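Local coordinates for protein thioredoxin reductase (Streptomyces clavuligerus, PDB 4NTD) that is a flavoenzyme of the thioredoxin reductase family that probably catalyses disulfide formation in the biosynthesis of the antibiotic holomycin, using bound FAD, at residues A52-V57 with Q322-D327; G183-A188 with L205-D210; L265-G270 with G277-D282. All coordinates share one frame; numbering follows the deposited sequence. Where two conformers were deposited one is given.

Interaction 1. Residues A52-V57 with Q322-D327; sequences ARRRVV and QLVDED
Asp327 OD2 is gripped by both terminal nitrogens of Arg54, at 3.1 Å from NH1 and 3.3 Å from NH2, in an end-on salt bridge. The NH1 bond is the straighter (155° at its hydrogen) and enters the syn lone pair of OD2; NH2 meets the same oxygen nearly along its C-O bond. OD2 lies in the guanidinium plane, yet the carboxylate itself is turned 40° from that plane. Leu323 runs past Arg54 the opposite way: its CB sits over one face of the guanidinium near the rim, 3.5 Å from NH2, and its CD1 lies 3.7 Å from Arg54 NE. Val324 crosses at about a right angle and brings CG2 to the edge, 3.5 Å from Arg54 NH2. A bend at chi2 (-64°) shapes the chain that carries this group to helix 305-338. Asn320, about two turns before Asp327 on that helix, accepts a hydrogen bond from Arg54 NE, while Asp327 OD1 forms a second salt bridge with Arg133. A methionine in place of Arg54 would probably leave Asp327 OD2 and Asn320 OD1 without their cationic mate and Leu323 without a flat group to lie over. Just before Arg54, Arg53 at positive phi ends helix 40-51 in a Schellman motif, at the turn into strand 56-60 of the Rossmann-type FAD domain. Gln193 and Leu189 of the second subunit pack on Arg54 and Val324, respectively. The charge of the buried guanidinium is thus probably largely balanced by a carboxylate that it shares with Arg133, while bonds through NE, NH1 and NH2 limit its rotation and tie the first beta-alpha-beta unit to the long C-terminal helix.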
loop_
_atom_site.group_PDB
_atom_site.type_symbol
_atom_site.label_atom_id
_atom_site.label_comp_id
_atom_site.label_asym_id
_atom_site.label_seq_id
_atom_site.Cartn_x
_atom_site.Cartn_y
_atom_site.Cartn_z
ATOM N N ALA A 52 -5.680 -9.106 -15.065
ATOM C CA ALA A 52 -6.649 -10.172 -14.785
ATOM C C ALA A 52 -7.698 -10.344 -15.898
ATOM O O ALA A 52 -8.696 -11.045 -15.709
ATOM C CB ALA A 52 -7.329 -9.920 -13.446
ATOM N N ARG A 53 -7.452 -9.694 -17.038
ATOM C CA ARG A 53 -8.300 -9.804 -18.230
ATOM C C ARG A 53 -9.721 -9.271 -18.013
ATOM O O ARG A 53 -10.657 -9.685 -18.697
ATOM C CB ARG A 53 -8.331 -11.250 -18.749
ATOM C CG ARG A 53 -6.953 -11.881 -18.883
ATOM C CD ARG A 53 -6.996 -13.173 -19.682
ATOM N NE ARG A 53 -7.130 -12.927 -21.116
ATOM C CZ ARG A 53 -7.378 -13.873 -22.015
ATOM N NH1 ARG A 53 -7.528 -15.132 -21.629
ATOM N NH2 ARG A 53 -7.481 -13.561 -23.299
ATOM N N ARG A 54 -9.873 -8.345 -17.068
ATOM C CA ARG A 54 -11.140 -7.650 -16.871
ATOM C C ARG A 54 -11.136 -6.427 -17.776
ATOM O O ARG A 54 -10.090 -5.804 -17.975
ATOM C CB ARG A 54 -11.319 -7.220 -15.415
ATOM C CG ARG A 54 -11.345 -8.367 -14.417
ATOM C CD ARG A 54 -12.537 -9.285 -14.633
ATOM N NE ARG A 54 -12.587 -10.340 -13.625
ATOM C CZ ARG A 54 -13.491 -11.318 -13.585
ATOM N NH1 ARG A 54 -14.451 -11.400 -14.502
ATOM N NH2 ARG A 54 -13.430 -12.224 -12.616
ATOM N N ARG A 55 -12.301 -6.096 -18.330
ATOM C CA ARG A 55 -12.438 -4.924 -19.183
ATOM C C ARG A 55 -12.611 -3.679 -18.314
ATOM O O ARG A 55 -13.617 -3.532 -17.616
ATOM C CB ARG A 55 -13.605 -5.110 -20.153
ATOM C CG ARG A 55 -13.403 -6.315 -21.058
ATOM C CD ARG A 55 -11.976 -6.337 -21.580
ATOM N NE ARG A 55 -11.401 -7.680 -21.598
ATOM C CZ ARG A 55 -10.095 -7.926 -21.548
ATOM N NH1 ARG A 55 -9.239 -6.919 -21.469
ATOM N NH2 ARG A 55 -9.645 -9.171 -21.568
ATOM N N VAL A 56 -11.612 -2.799 -18.363
ATOM C CA VAL A 56 -11.541 -1.624 -17.497
ATOM C C VAL A 56 -11.599 -0.334 -18.308
ATOM O O VAL A 56 -10.928 -0.207 -19.331
ATOM C CB VAL A 56 -10.228 -1.629 -16.683
ATOM C CG1 VAL A 56 -10.118 -0.391 -15.798
ATOM C CG2 VAL A 56 -10.132 -2.895 -15.843
ATOM N N VAL A 57 -12.404 0.616 -17.835
ATOM C CA VAL A 57 -12.387 1.985 -18.342
ATOM C C VAL A 57 -12.033 2.908 -17.180
ATOM O O VAL A 57 -12.644 2.828 -16.115
ATOM C CB VAL A 57 -13.748 2.402 -18.937
ATOM C CG1 VAL A 57 -13.709 3.854 -19.405
ATOM C CG2 VAL A 57 -14.136 1.482 -20.086
ATOM N N GLN A 322 -14.043 -11.483 -5.976
ATOM C CA GLN A 322 -15.483 -11.507 -5.781
ATOM C C GLN A 322 -16.237 -11.559 -7.116
ATOM O O GLN A 322 -17.323 -12.136 -7.184
ATOM C CB GLN A 322 -15.931 -10.337 -4.904
ATOM C CG GLN A 322 -17.279 -10.574 -4.238
ATOM C CD GLN A 322 -18.446 -10.274 -5.158
ATOM O OE1 GLN A 322 -18.342 -9.433 -6.049
ATOM N NE2 GLN A 322 -19.557 -10.973 -4.957
ATOM N N LEU A 323 -15.663 -10.985 -8.175
ATOM C CA LEU A 323 -16.226 -11.149 -9.523
ATOM C C LEU A 323 -16.206 -12.615 -9.950
ATOM O O LEU A 323 -17.162 -13.093 -10.556
ATOM C CB LEU A 323 -15.485 -10.300 -10.566
ATOM C CG LEU A 323 -15.959 -8.863 -10.790
ATOM C CD1 LEU A 323 -15.093 -8.205 -11.853
ATOM C CD2 LEU A 323 -17.425 -8.808 -11.198
ATOM N N VAL A 324 -15.123 -13.323 -9.633
ATOM C CA VAL A 324 -15.055 -14.760 -9.902
ATOM C C VAL A 324 -16.164 -15.489 -9.141
ATOM O O VAL A 324 -16.852 -16.333 -9.710
ATOM C CB VAL A 324 -13.674 -15.359 -9.548
ATOM C CG1 VAL A 324 -13.711 -16.883 -9.608
ATOM C CG2 VAL A 324 -12.607 -14.823 -10.490
ATOM N N ASP A 325 -16.348 -15.152 -7.865
ATOM C CA ASP A 325 -17.423 -15.756 -7.071
ATOM C C ASP A 325 -18.786 -15.548 -7.741
ATOM O O ASP A 325 -19.603 -16.467 -7.788
ATOM C CB ASP A 325 -17.444 -15.197 -5.642
ATOM C CG ASP A 325 -16.231 -15.617 -4.821
ATOM O OD1 ASP A 325 -15.984 -14.987 -3.774
ATOM O OD2 ASP A 325 -15.525 -16.572 -5.209
ATOM N N GLU A 326 -19.020 -14.349 -8.273
ATOM C CA GLU A 326 -20.257 -14.072 -9.007
ATOM C C GLU A 326 -20.315 -14.839 -10.335
ATOM O O GLU A 326 -21.362 -15.389 -10.682
ATOM C CB GLU A 326 -20.429 -12.571 -9.260
ATOM C CG GLU A 326 -21.810 -12.207 -9.788
ATOM C CD GLU A 326 -21.936 -10.745 -10.158
ATOM O OE1 GLU A 326 -21.699 -9.881 -9.290
ATOM O OE2 GLU A 326 -22.280 -10.463 -11.323
ATOM N N ASP A 327 -19.199 -14.867 -11.067
ATOM C CA ASP A 327 -19.108 -15.618 -12.327
ATOM C C ASP A 327 -19.465 -17.096 -12.102
ATOM O O ASP A 327 -20.212 -17.689 -12.884
ATOM C CB ASP A 327 -17.696 -15.517 -12.941
ATOM C CG ASP A 327 -17.359 -14.117 -13.464
ATOM O OD1 ASP A 327 -18.280 -13.350 -13.818
ATOM O OD2 ASP A 327 -16.150 -13.787 -13.529
#

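Interaction 2. Residues G183-A188 with L205-D210; sequences GAVRHA and LELTDD
Ala184 and Val185 turn toward Leu205 and Leu207 to make a small apolar joint between helix 184-191 and the loop that follows strand 198-201. The helix is the beta-alpha-beta crossover between the parallel strands 175-178 and 198-201 of the second Rossmann-like sheet, which probably corresponds to the NADPH domain of thioredoxin reductases. Ala184 CB meets the CD2 methyl of Leu205 at 3.9 Å. One helical residue on, Val185 presents CG2, the branch beside its own backbone N, while CG1 stands anti to that nitrogen (chi1 171°). No hydrogen bond spans the two segments. Further out, Asp211 and Leu215 of helix 209-217 also touch Val185, and the side chain of Leu207 also rests on Arg202. Thr208 is the N-cap of helix 209-217: its side chain caps a backbone N in the first turn and its own N bonds to Asp211 OD2, consistent with a capping box. Elsewhere on helix 184-191, His187 lines the glutathione pocket and gives NE2 to His161 O. The closest approach between the segments is methyl on methyl: Leu207 CD1 lies 3.7 Å from Val185 CG2, the two side chains crossing obliquely.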
loop_
_atom_site.group_PDB
_atom_site.type_symbol
_atom_site.label_atom_id
_atom_site.label_comp_id
_atom_site.label_asym_id
_atom_site.label_seq_id
_atom_site.Cartn_x
_atom_site.Cartn_y
_atom_site.Cartn_z
ATOM N N GLY A 183 -4.821 21.831 13.879
ATOM C CA GLY A 183 -3.665 20.937 13.834
ATOM C C GLY A 183 -2.308 21.625 13.800
ATOM O O GLY A 183 -1.278 20.952 13.786
ATOM N N ALA A 184 -2.294 22.958 13.801
ATOM C CA ALA A 184 -1.051 23.720 13.626
ATOM C C ALA A 184 -0.006 23.484 14.724
ATOM O O ALA A 184 1.189 23.418 14.432
ATOM C CB ALA A 184 -1.356 25.207 13.507
ATOM N N VAL A 185 -0.447 23.366 15.976
ATOM C CA VAL A 185 0.483 23.138 17.088
ATOM C C VAL A 185 1.208 21.803 16.914
ATOM O O VAL A 185 2.438 21.753 16.957
ATOM C CB VAL A 185 -0.220 23.188 18.465
ATOM C CG1 VAL A 185 0.721 22.737 19.576
ATOM C CG2 VAL A 185 -0.716 24.597 18.755
ATOM N N ARG A 186 0.448 20.730 16.709
ATOM C CA ARG A 186 1.040 19.408 16.488
ATOM C C ARG A 186 1.941 19.401 15.251
ATOM O O ARG A 186 2.968 18.721 15.229
ATOM C CB ARG A 186 -0.041 18.325 16.377
ATOM C CG ARG A 186 -0.694 17.967 17.707
ATOM C CD ARG A 186 -1.656 16.790 17.593
ATOM N NE ARG A 186 -1.147 15.578 18.243
ATOM C CZ ARG A 186 -0.391 14.642 17.665
ATOM N NH1 ARG A 186 -0.014 14.738 16.392
ATOM N NH2 ARG A 186 -0.001 13.591 18.377
ATOM N N HIS A 187 1.568 20.174 14.232
ATOM C CA HIS A 187 2.365 20.258 13.006
ATOM C C HIS A 187 3.733 20.898 13.255
ATOM O O HIS A 187 4.742 20.437 12.719
ATOM C CB HIS A 187 1.607 21.020 11.911
ATOM C CG HIS A 187 1.859 20.499 10.533
ATOM N ND1 HIS A 187 1.598 19.193 10.178
ATOM C CD2 HIS A 187 2.330 21.105 9.418
ATOM C CE1 HIS A 187 1.906 19.015 8.906
ATOM N NE2 HIS A 187 2.351 20.160 8.422
ATOM N N ALA A 188 3.768 21.952 14.069
ATOM C CA ALA A 188 5.033 22.593 14.438
ATOM C C ALA A 188 5.935 21.639 15.226
ATOM O O ALA A 188 7.146 21.584 14.995
ATOM C CB ALA A 188 4.775 23.862 15.239
ATOM N N LEU A 205 -4.971 31.709 16.905
ATOM C CA LEU A 205 -5.361 30.344 17.256
ATOM C C LEU A 205 -5.396 30.193 18.775
ATOM O O LEU A 205 -4.474 30.637 19.461
ATOM C CB LEU A 205 -4.356 29.350 16.666
ATOM C CG LEU A 205 -4.657 27.853 16.727
ATOM C CD1 LEU A 205 -5.895 27.514 15.910
ATOM C CD2 LEU A 205 -3.448 27.084 16.215
ATOM N N GLU A 206 -6.452 29.574 19.296
ATOM C CA GLU A 206 -6.570 29.339 20.736
ATOM C C GLU A 206 -5.597 28.241 21.159
ATOM O O GLU A 206 -5.717 27.098 20.712
ATOM C CB GLU A 206 -8.000 28.927 21.112
ATOM C CG GLU A 206 -9.083 29.948 20.769
ATOM C CD GLU A 206 -9.188 31.089 21.770
ATOM O OE1 GLU A 206 -8.252 31.290 22.574
ATOM O OE2 GLU A 206 -10.220 31.793 21.748
ATOM N N LEU A 207 -4.635 28.596 22.008
ATOM C CA LEU A 207 -3.664 27.637 22.546
ATOM C C LEU A 207 -4.056 27.232 23.963
ATOM O O LEU A 207 -4.456 28.075 24.768
ATOM C CB LEU A 207 -2.255 28.244 22.567
ATOM C CG LEU A 207 -1.295 28.005 21.393
ATOM C CD1 LEU A 207 -2.006 27.803 20.059
ATOM C CD2 LEU A 207 -0.299 29.158 21.318
ATOM N N THR A 208 -3.931 25.941 24.259
ATOM C CA THR A 208 -4.162 25.429 25.606
ATOM C C THR A 208 -2.866 25.490 26.408
ATOM O O THR A 208 -1.796 25.748 25.854
ATOM C CB THR A 208 -4.656 23.969 25.580
ATOM O OG1 THR A 208 -3.625 23.117 25.065
ATOM C CG2 THR A 208 -5.909 23.836 24.716
ATOM N N ASP A 209 -2.964 25.245 27.712
ATOM C CA ASP A 209 -1.777 25.169 28.565
ATOM C C ASP A 209 -0.843 24.043 28.110
ATOM O O ASP A 209 0.377 24.207 28.118
ATOM C CB ASP A 209 -2.165 24.970 30.037
ATOM C CG ASP A 209 -2.759 26.223 30.671
ATOM O OD1 ASP A 209 -3.252 26.125 31.814
ATOM O OD2 ASP A 209 -2.732 27.304 30.042
ATOM N N ASP A 210 -1.418 22.909 27.711
ATOM C CA ASP A 210 -0.631 21.789 27.184
ATOM C C ASP A 210 0.090 22.161 25.884
ATOM O O ASP A 210 1.243 21.776 25.689
ATOM C CB ASP A 210 -1.511 20.550 26.962
ATOM C CG ASP A 210 -1.931 19.878 28.265
ATOM O OD1 ASP A 210 -2.896 19.085 28.234
ATOM O OD2 ASP A 210 -1.303 20.129 29.316
#

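Interaction 3. Residues L265-G270 with G277-D282; sequences LLTALG and GWIATD
Ile279 reaches from an extended loop toward helix 264-269, and Leu266 and Thr267 receive it. Its CB points at the helix and lies 4.3 Å from Leu266 CD1. At the branch, CG2 stands anti to the backbone N, beside the carbonyl carbon, and reaches the same methyl, also at 4.3 Å. The other branch, CG1, is set beside the backbone N (chi1 -66°) and settles against the leucine at two points, 4.0 Å from Leu266 CB and 4.0 Å from Leu266 CD1. Then chi2 (-65°) turns the tip, CD1, along the helix toward Thr267: it meets Leu266 CB at 4.1 Å and Thr267 OG1 at 4.2 Å, a carbon-oxygen contact at the outer margin of the patch. Leu266 answers with its own CB and one of its two methyls, so the isoleucine spreads over the leucine rather than meeting it end to end. No polar bond joins the segments; the contact rests on dispersion and the exclusion of water. Beyond it, Leu266 packs on Val292 and Ala294 of strand 292-294 and on Cys271, and Ile279 touches Asp263 and Arg273. The loop has other ties: Ala280 pairs through its backbone with Glu272, and Thr281 O accepts a hydrogen bond from Arg283 of the second subunit. Gly270 at positive phi (93°) is the turning residue of a Schellman motif, in which two backbone bonds run back into the last helical turn, one of them Gly270 N to Thr267 O at 3.0 Å. The arrangement is a Schellman-terminated helix whose apolar side is packed by the returning loop, beside strand 292-294, an outermost strand within this chain of the parallel sheet of the Rossmann-type FAD domain.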
loop_
_atom_site.group_PDB
_atom_site.type_symbol
_atom_site.label_atom_id
_atom_site.label_comp_id
_atom_site.label_asym_id
_atom_site.label_seq_id
_atom_site.Cartn_x
_atom_site.Cartn_y
_atom_site.Cartn_z
ATOM N N LEU A 265 -19.699 11.079 -4.732
ATOM C CA LEU A 265 -20.272 9.947 -5.465
ATOM C C LEU A 265 -20.543 8.762 -4.541
ATOM O O LEU A 265 -21.507 8.023 -4.738
ATOM C CB LEU A 265 -19.353 9.517 -6.615
ATOM C CG LEU A 265 -19.128 10.554 -7.719
ATOM C CD1 LEU A 265 -17.982 10.132 -8.628
ATOM C CD2 LEU A 265 -20.399 10.783 -8.528
ATOM N N LEU A 266 -19.687 8.587 -3.536
ATOM C CA LEU A 266 -19.851 7.516 -2.554
ATOM C C LEU A 266 -21.034 7.800 -1.627
ATOM O O LEU A 266 -21.836 6.908 -1.346
ATOM C CB LEU A 266 -18.563 7.329 -1.747
ATOM C CG LEU A 266 -17.343 6.900 -2.573
ATOM C CD1 LEU A 266 -16.053 7.086 -1.787
ATOM C CD2 LEU A 266 -17.485 5.459 -3.041
ATOM N N THR A 267 -21.144 9.042 -1.164
ATOM C CA THR A 267 -22.281 9.462 -0.344
ATOM C C THR A 267 -23.607 9.260 -1.084
ATOM O O THR A 267 -24.571 8.753 -0.506
ATOM C CB THR A 267 -22.142 10.935 0.091
ATOM O OG1 THR A 267 -20.939 11.092 0.853
ATOM C CG2 THR A 267 -23.334 11.377 0.941
ATOM N N ALA A 268 -23.645 9.639 -2.361
ATOM C CA ALA A 268 -24.858 9.505 -3.178
ATOM C C ALA A 268 -25.265 8.043 -3.395
ATOM O O ALA A 268 -26.451 7.741 -3.532
ATOM C CB ALA A 268 -24.678 10.208 -4.515
ATOM N N LEU A 269 -24.280 7.146 -3.421
ATOM C CA LEU A 269 -24.533 5.704 -3.528
ATOM C C LEU A 269 -25.044 5.087 -2.220
ATOM O O LEU A 269 -25.521 3.950 -2.217
ATOM C CB LEU A 269 -23.263 4.968 -3.978
ATOM C CG LEU A 269 -22.939 5.044 -5.473
ATOM C CD1 LEU A 269 -21.475 4.720 -5.729
ATOM C CD2 LEU A 269 -23.842 4.112 -6.269
ATOM N N GLY A 270 -24.937 5.829 -1.120
ATOM C CA GLY A 270 -25.391 5.361 0.188
ATOM C C GLY A 270 -24.303 4.680 0.998
ATOM O O GLY A 270 -24.602 3.941 1.937
ATOM N N GLY A 277 -15.964 10.492 10.169
ATOM C CA GLY A 277 -16.532 11.312 9.097
ATOM C C GLY A 277 -16.111 10.912 7.692
ATOM O O GLY A 277 -16.595 11.482 6.714
ATOM N N TRP A 278 -15.214 9.932 7.582
ATOM C CA TRP A 278 -14.740 9.450 6.283
ATOM C C TRP A 278 -15.509 8.194 5.878
ATOM O O TRP A 278 -16.018 7.472 6.735
ATOM C CB TRP A 278 -13.233 9.169 6.337
ATOM C CG TRP A 278 -12.415 10.413 6.549
ATOM C CD1 TRP A 278 -12.350 11.166 7.685
ATOM C CD2 TRP A 278 -11.554 11.052 5.598
ATOM N NE1 TRP A 278 -11.504 12.233 7.502
ATOM C CE2 TRP A 278 -11.002 12.186 6.229
ATOM C CE3 TRP A 278 -11.194 10.775 4.274
ATOM C CZ2 TRP A 278 -10.110 13.043 5.583
ATOM C CZ3 TRP A 278 -10.306 11.630 3.634
ATOM C CH2 TRP A 278 -9.778 12.749 4.288
ATOM N N ILE A 279 -15.603 7.941 4.573
ATOM C CA ILE A 279 -16.313 6.762 4.072
ATOM C C ILE A 279 -15.626 5.504 4.603
ATOM O O ILE A 279 -14.409 5.360 4.492
ATOM C CB ILE A 279 -16.363 6.722 2.524
ATOM C CG1 ILE A 279 -17.203 7.885 1.967
ATOM C CG2 ILE A 279 -16.913 5.386 2.026
ATOM C CD1 ILE A 279 -18.674 7.849 2.333
ATOM N N ALA A 280 -16.416 4.607 5.185
ATOM C CA ALA A 280 -15.890 3.400 5.810
ATOM C C ALA A 280 -15.559 2.342 4.764
ATOM O O ALA A 280 -16.304 2.150 3.804
ATOM C CB ALA A 280 -16.890 2.849 6.816
ATOM N N THR A 281 -14.430 1.664 4.953
ATOM C CA THR A 281 -14.045 0.551 4.090
ATOM C C THR A 281 -13.487 -0.593 4.917
ATOM O O THR A 281 -13.042 -0.390 6.047
ATOM C CB THR A 281 -12.957 0.955 3.073
ATOM O OG1 THR A 281 -11.775 1.375 3.766
ATOM C CG2 THR A 281 -13.439 2.076 2.168
ATOM N N ASP A 282 -13.503 -1.794 4.344
ATOM C CA ASP A 282 -12.711 -2.887 4.898
ATOM C C ASP A 282 -11.265 -2.696 4.433
ATOM O O ASP A 282 -10.948 -1.697 3.778
ATOM C CB ASP A 282 -13.304 -4.271 4.556
ATOM C CG ASP A 282 -13.088 -4.698 3.108
ATOM O OD1 ASP A 282 -12.345 -4.041 2.349
ATOM O OD2 ASP A 282 -13.678 -5.733 2.734
#

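Along the chain, interaction 1 opens first and closes last, at residues 52-57 and 322-327; interaction 2 and then interaction 3 are completed between its two halves. Interaction 1, where strand 56-60 begins, and interaction 3, beside strand 292-294, both lie in the FAD domain, at or next to its parallel sheet, with centres about 22 Å apart and nearest atoms about 9 Å apart. Interaction 2 lies in the other Rossmann-like domain, its centre about 48 Å from that of interaction 1 and about 31 Å from that of interaction 3. Helices 184-191 and 305-338 nevertheless meet across the dimer: Arg186 pairs with Asp325 of the second subunit, so the two kinds of domain touch across the subunit interface.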